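Local coordinates for protein glutaredoxin-glutathione complex (Polygonaceae, PDB 5KQA) that binds glutathione in a thioredoxin-fold pocket and, as a plant glutaredoxin, probably catalyses glutathione-dependent thiol-disulfide exchange, at residues A[86-91]-A[98-103]; A[39-44]-A[62-67]. All blocks are in the same frame, centred on the assembly; numbering follows the deposited sequence.

Contact 1 (A[86-91]-A[98-103]). With GSH (glutathione), chain B.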
# COMPACT_ATOMS: atom_id res chain seq x y z
N THR A 86 3.43 1.69 -10.48
CA THR A 86 3.23 3.00 -9.83
C THR A 86 4.38 4.02 -9.98
O THR A 86 4.24 5.17 -9.57
CB THR A 86 2.98 2.84 -8.31
OG1 THR A 86 4.19 2.43 -7.67
CG2 THR A 86 1.85 1.83 -8.00
N GLY A 87 5.52 3.60 -10.52
CA GLY A 87 6.67 4.48 -10.64
C GLY A 87 7.40 4.75 -9.34
O GLY A 87 8.40 5.47 -9.29
N GLN A 88 6.90 4.13 -8.28
CA GLN A 88 7.44 4.31 -6.94
C GLN A 88 8.44 3.18 -6.62
O GLN A 88 8.21 2.03 -6.98
CB GLN A 88 6.29 4.36 -5.94
CG GLN A 88 6.66 4.48 -4.49
CD GLN A 88 5.43 4.63 -3.61
OE1 GLN A 88 4.39 5.10 -4.06
NE2 GLN A 88 5.56 4.25 -2.36
N ARG A 89 9.54 3.52 -5.95
CA ARG A 89 10.60 2.55 -5.66
C ARG A 89 10.63 2.11 -4.20
O ARG A 89 11.27 1.11 -3.85
CB ARG A 89 11.97 3.13 -6.03
CG ARG A 89 12.05 3.57 -7.47
CD ARG A 89 13.42 4.10 -7.83
NE ARG A 89 13.50 4.35 -9.27
CZ ARG A 89 13.86 3.43 -10.16
NH1 ARG A 89 14.18 2.21 -9.76
NH2 ARG A 89 13.92 3.74 -11.44
N THR A 90 9.92 2.85 -3.35
CA THR A 90 10.02 2.67 -1.91
C THR A 90 8.74 2.20 -1.25
O THR A 90 7.66 2.26 -1.85
CB THR A 90 10.44 3.98 -1.24
OG1 THR A 90 9.44 4.98 -1.51
CG2 THR A 90 11.79 4.45 -1.76
N VAL A 91 8.88 1.74 -0.01
CA VAL A 91 7.77 1.47 0.88
C VAL A 91 7.76 2.59 1.90
O VAL A 91 8.82 3.14 2.22
CB VAL A 91 7.89 0.07 1.59
CG1 VAL A 91 7.60 -1.07 0.61
CG2 VAL A 91 9.27 -0.09 2.25
N GLY A 98 -8.62 0.63 -4.51
CA GLY A 98 -8.10 0.20 -5.79
C GLY A 98 -7.18 1.21 -6.44
O GLY A 98 -6.60 0.97 -7.49
N LYS A 99 -7.03 2.37 -5.80
CA LYS A 99 -6.25 3.44 -6.40
C LYS A 99 -4.95 3.68 -5.65
O LYS A 99 -4.90 3.59 -4.42
CB LYS A 99 -7.09 4.71 -6.47
CG LYS A 99 -8.34 4.56 -7.32
CD LYS A 99 -8.48 5.69 -8.31
CE LYS A 99 -9.81 5.63 -9.04
NZ LYS A 99 -9.87 4.48 -9.97
N HIS A 100 -3.90 4.00 -6.40
CA HIS A 100 -2.59 4.24 -5.83
C HIS A 100 -2.51 5.59 -5.13
O HIS A 100 -2.79 6.62 -5.73
CB HIS A 100 -1.50 4.18 -6.91
CG HIS A 100 -0.13 4.50 -6.39
ND1 HIS A 100 0.60 5.60 -6.81
CD2 HIS A 100 0.64 3.88 -5.46
CE1 HIS A 100 1.76 5.63 -6.17
NE2 HIS A 100 1.81 4.60 -5.35
N ILE A 101 -2.09 5.58 -3.86
CA ILE A 101 -1.94 6.80 -3.10
C ILE A 101 -0.49 7.27 -3.10
O ILE A 101 -0.21 8.41 -3.37
CB ILE A 101 -2.41 6.61 -1.63
CG1 ILE A 101 -3.87 6.15 -1.59
CG2 ILE A 101 -2.24 7.91 -0.85
CD1 ILE A 101 -4.83 7.21 -2.09
N GLY A 102 0.44 6.37 -2.79
CA GLY A 102 1.84 6.74 -2.70
C GLY A 102 2.46 6.35 -1.38
O GLY A 102 2.04 5.38 -0.76
N GLY A 103 3.44 7.12 -0.92
CA GLY A 103 4.14 6.82 0.31
C GLY A 103 3.58 7.53 1.52
O GLY A 103 2.44 8.01 1.51
N1 GSH B . 9.18 9.91 1.06
CA1 GSH B . 8.98 8.51 1.25
C1 GSH B . 7.72 8.35 2.07
O11 GSH B . 7.09 7.26 2.06
O12 GSH B . 7.30 9.32 2.76
CB1 GSH B . 10.19 7.88 1.93
CG1 GSH B . 9.95 6.40 2.21
CD1 GSH B . 11.26 5.63 2.32
OE1 GSH B . 12.33 6.20 2.24
N2 GSH B . 11.24 4.21 2.52
CA2 GSH B . 12.45 3.46 2.62
C2 GSH B . 12.67 2.57 1.42
O2 GSH B . 11.74 2.03 0.84
CB2 GSH B . 12.38 2.46 3.76
SG2 GSH B . 12.69 3.23 5.32
N3 GSH B . 14.01 2.33 0.99
CA3 GSH B . 14.23 1.46 -0.12
C3 GSH B . 13.76 0.06 0.26
O31 GSH B . 13.31 -0.72 -0.62
O32 GSH B . 13.81 -0.36 1.45
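T86 and Q88 meet the imidazole of H100 in two different ways. T86 lies over one face of the ring: its CB sits over the ring centre, 3.6 Å from the centroid, a CH-pi contact, while CG2 reaches across to CD2 of H100 at 3.5 Å. Q88 comes to the rim, where NE2 of H100 donates to OE1 of Q88 over 2.9 Å. The acceptor lies in the ring plane, but the bond is bent, with an N-H...O angle of 142°, and amide and ring planes are turned 55° apart. On the ring face opposite T86, the backbone N of G102 packs toward the rim.

The glutamine gets there on an extended chain, CG anti to the backbone N (chi1 178°). Its other amide atom, NE2, donates to the carbonyl O of T90 at 2.9 Å from above the carbonyl plane, so both ends of the amide are bonded and its flip is fixed. OE1 also rests 3.3 Å from CA of G102. T86 is held in turn by OG1, which accepts from the backbone N of Q88 in an ST turn and is bonded to the carbonyl O of L82.

Beyond this shell the loop runs into the glutathione site. V91 N donates to O2 of the ligand, and V91 O accepts from ligand N2 at 2.7 Å, a two-bond backbone pairing with the cysteinyl part of glutathione. CA of G103 lies 3.5 Å from ligand O11.

The contact joins the loop that leaves helix 75-86 to the edge strand 99-102, whose classic beta bulge at I101 and G102 faces V94 of strand 93-96; G103 then takes the N-cap position of helix 104-112.

Contact 2 (A[39-44]-A[62-67]). With GSH (glutathione), chain B.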
# COMPACT_ATOMS: atom_id res chain seq x y z
N LEU A 39 -8.08 -0.88 1.95
CA LEU A 39 -6.82 -0.19 2.20
C LEU A 39 -5.66 -1.20 2.27
O LEU A 39 -5.69 -2.15 3.06
CB LEU A 39 -6.91 0.62 3.49
CG LEU A 39 -5.62 1.23 4.06
CD1 LEU A 39 -4.96 2.15 3.01
CD2 LEU A 39 -5.90 1.98 5.35
N VAL A 40 -4.64 -1.00 1.44
CA VAL A 40 -3.47 -1.88 1.45
C VAL A 40 -2.21 -1.07 1.68
O VAL A 40 -2.02 -0.02 1.06
CB VAL A 40 -3.29 -2.68 0.13
CG1 VAL A 40 -2.06 -3.61 0.24
CG2 VAL A 40 -4.54 -3.48 -0.21
N VAL A 41 -1.35 -1.56 2.56
CA VAL A 41 -0.07 -0.93 2.79
C VAL A 41 1.06 -1.90 2.44
O VAL A 41 1.39 -2.76 3.25
CB VAL A 41 0.08 -0.47 4.25
CG1 VAL A 41 1.42 0.22 4.43
CG2 VAL A 41 -1.06 0.48 4.63
N PHE A 42 1.64 -1.77 1.24
CA PHE A 42 2.83 -2.56 0.94
C PHE A 42 3.97 -1.96 1.73
O PHE A 42 4.24 -0.77 1.65
CB PHE A 42 3.14 -2.59 -0.56
CG PHE A 42 2.11 -3.33 -1.36
CD1 PHE A 42 2.13 -4.71 -1.45
CD2 PHE A 42 1.11 -2.63 -2.02
CE1 PHE A 42 1.17 -5.40 -2.19
CE2 PHE A 42 0.15 -3.31 -2.78
CZ PHE A 42 0.18 -4.70 -2.86
N SER A 43 4.62 -2.80 2.51
CA SER A 43 5.45 -2.35 3.62
C SER A 43 6.75 -3.16 3.73
O SER A 43 6.91 -4.19 3.07
CB SER A 43 4.63 -2.46 4.92
OG SER A 43 5.39 -2.12 6.07
N LYS A 44 7.68 -2.68 4.56
CA LYS A 44 8.74 -3.55 5.09
C LYS A 44 8.75 -3.44 6.61
O LYS A 44 8.45 -2.38 7.16
CB LYS A 44 10.10 -3.19 4.48
CG LYS A 44 10.23 -3.70 3.04
CD LYS A 44 11.58 -3.33 2.42
CE LYS A 44 11.71 -3.92 1.01
NZ LYS A 44 13.01 -3.56 0.38
N ALA A 62 -9.08 3.15 10.76
CA ALA A 62 -9.17 2.51 9.45
C ALA A 62 -8.53 1.13 9.48
O ALA A 62 -7.45 0.95 10.05
CB ALA A 62 -8.52 3.40 8.39
N ARG A 63 -9.17 0.15 8.86
CA ARG A 63 -8.54 -1.16 8.79
C ARG A 63 -7.78 -1.31 7.48
O ARG A 63 -8.26 -0.93 6.41
CB ARG A 63 -9.56 -2.28 8.97
CG ARG A 63 -10.41 -2.60 7.77
CD ARG A 63 -11.25 -3.83 8.07
NE ARG A 63 -11.91 -3.72 9.38
CZ ARG A 63 -12.34 -4.75 10.10
NH1 ARG A 63 -12.19 -5.99 9.65
NH2 ARG A 63 -12.92 -4.53 11.27
N TYR A 64 -6.58 -1.85 7.58
CA TYR A 64 -5.73 -2.02 6.43
C TYR A 64 -5.12 -3.40 6.41
O TYR A 64 -4.99 -4.05 7.45
CB TYR A 64 -4.62 -0.96 6.41
CG TYR A 64 -3.85 -0.90 7.70
CD1 TYR A 64 -4.26 -0.07 8.73
CD2 TYR A 64 -2.72 -1.69 7.89
CE1 TYR A 64 -3.57 -0.02 9.92
CE2 TYR A 64 -2.02 -1.64 9.08
CZ TYR A 64 -2.45 -0.79 10.09
OH TYR A 64 -1.77 -0.72 11.29
N GLN A 65 -4.76 -3.85 5.22
CA GLN A 65 -3.95 -5.03 5.05
C GLN A 65 -2.51 -4.60 4.88
O GLN A 65 -2.18 -3.86 3.94
CB GLN A 65 -4.42 -5.85 3.84
CG GLN A 65 -3.56 -7.08 3.57
CD GLN A 65 -3.72 -8.09 4.65
OE1 GLN A 65 -4.81 -8.63 4.84
NE2 GLN A 65 -2.64 -8.37 5.39
N THR A 66 -1.66 -5.02 5.81
CA THR A 66 -0.22 -4.85 5.66
C THR A 66 0.38 -6.04 4.93
O THR A 66 0.04 -7.20 5.21
CB THR A 66 0.48 -4.71 7.02
OG1 THR A 66 0.00 -3.55 7.68
CG2 THR A 66 1.98 -4.61 6.83
N ILE A 67 1.29 -5.75 4.01
CA ILE A 67 2.03 -6.80 3.32
C ILE A 67 3.51 -6.46 3.44
O ILE A 67 3.98 -5.50 2.84
CB ILE A 67 1.62 -6.93 1.83
CG1 ILE A 67 0.12 -7.28 1.70
CG2 ILE A 67 2.47 -7.98 1.14
CD1 ILE A 67 -0.21 -8.74 2.11
N1 GSH B . 9.18 9.91 1.06
CA1 GSH B . 8.98 8.51 1.25
C1 GSH B . 7.72 8.35 2.07
O11 GSH B . 7.09 7.26 2.06
O12 GSH B . 7.30 9.32 2.76
CB1 GSH B . 10.19 7.88 1.93
CG1 GSH B . 9.95 6.40 2.21
CD1 GSH B . 11.26 5.63 2.32
OE1 GSH B . 12.33 6.20 2.24
N2 GSH B . 11.24 4.21 2.52
CA2 GSH B . 12.45 3.46 2.62
C2 GSH B . 12.67 2.57 1.42
O2 GSH B . 11.74 2.03 0.84
CB2 GSH B . 12.38 2.46 3.76
SG2 GSH B . 12.69 3.23 5.32
N3 GSH B . 14.01 2.33 0.99
CA3 GSH B . 14.23 1.46 -0.12
C3 GSH B . 13.76 0.06 0.26
O31 GSH B . 13.31 -0.72 -0.62
O32 GSH B . 13.81 -0.36 1.45
O HOH W 1 -9.03 -2.22 4.44
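A62 opens the 62-67 side by setting its CB against CD2 of L39, in the loop that leads into the second strand of a beta-alpha-beta unit: strands 39-43 and 65-68 run parallel, joined through helix 48-60, as in the thioredoxin fold. R63 takes part through its carbonyl O, which a water links to the backbone N of L39. Y64 follows with its CB 3.4 Å from CG of L39, the two side chains running alongside each other in the same direction. The tyrosine hydroxyl bonds D58 of the intervening helix.

From Q65 the pairing is regular. Q65 N donates to L39 O and Q65 O accepts from V41 N at 2.8 Å, so the residue brackets V40; its side chain folds back at chi2 (68°), and NE2 bonds the carbonyl O of T66. T66 pairs with V41 on the sheet face that also carries S43, where its CG2 meets CB of S43 at 3.9 Å near K54. I67 closes the ladder: its N donates to V41 O, its O accepts from S43 N, and its CB lies 4.0 Å from CD1 of F42. F42 and I67 both touch L33 of helix 20-35, whereas L39 and S43 pack on helix 48-60, so the strand pair is covered on both faces.

Past the ladder K44 leaves the strand with its chain extended beyond CG, and NZ, which also bonds OE1 of Q79, reaches the glycyl carboxylate of glutathione, 3.0 Å from O31 and, weakly, 3.5 Å from O32.

How the contacts relate
From the N terminus, contact 2 comes first: strand 39-43 is laid down, helix 48-60 follows, and the return of 62-67 beside that strand closes the loop. The chain then passes through helix 75-86 before contact 1 begins, where 86-91 is met by 98-103 after the short excursion through strand 93-96. The two closures are in series, neither nesting nor crossing. Strand 93-96 lies between strands 39-43 and 99-102, so the contacts involve opposite edge strands of one mixed sheet. They touch where V91 CG1 packs 3.5 Å from F42 O and its CG2 against K44, and both contribute to the glutathione pocket.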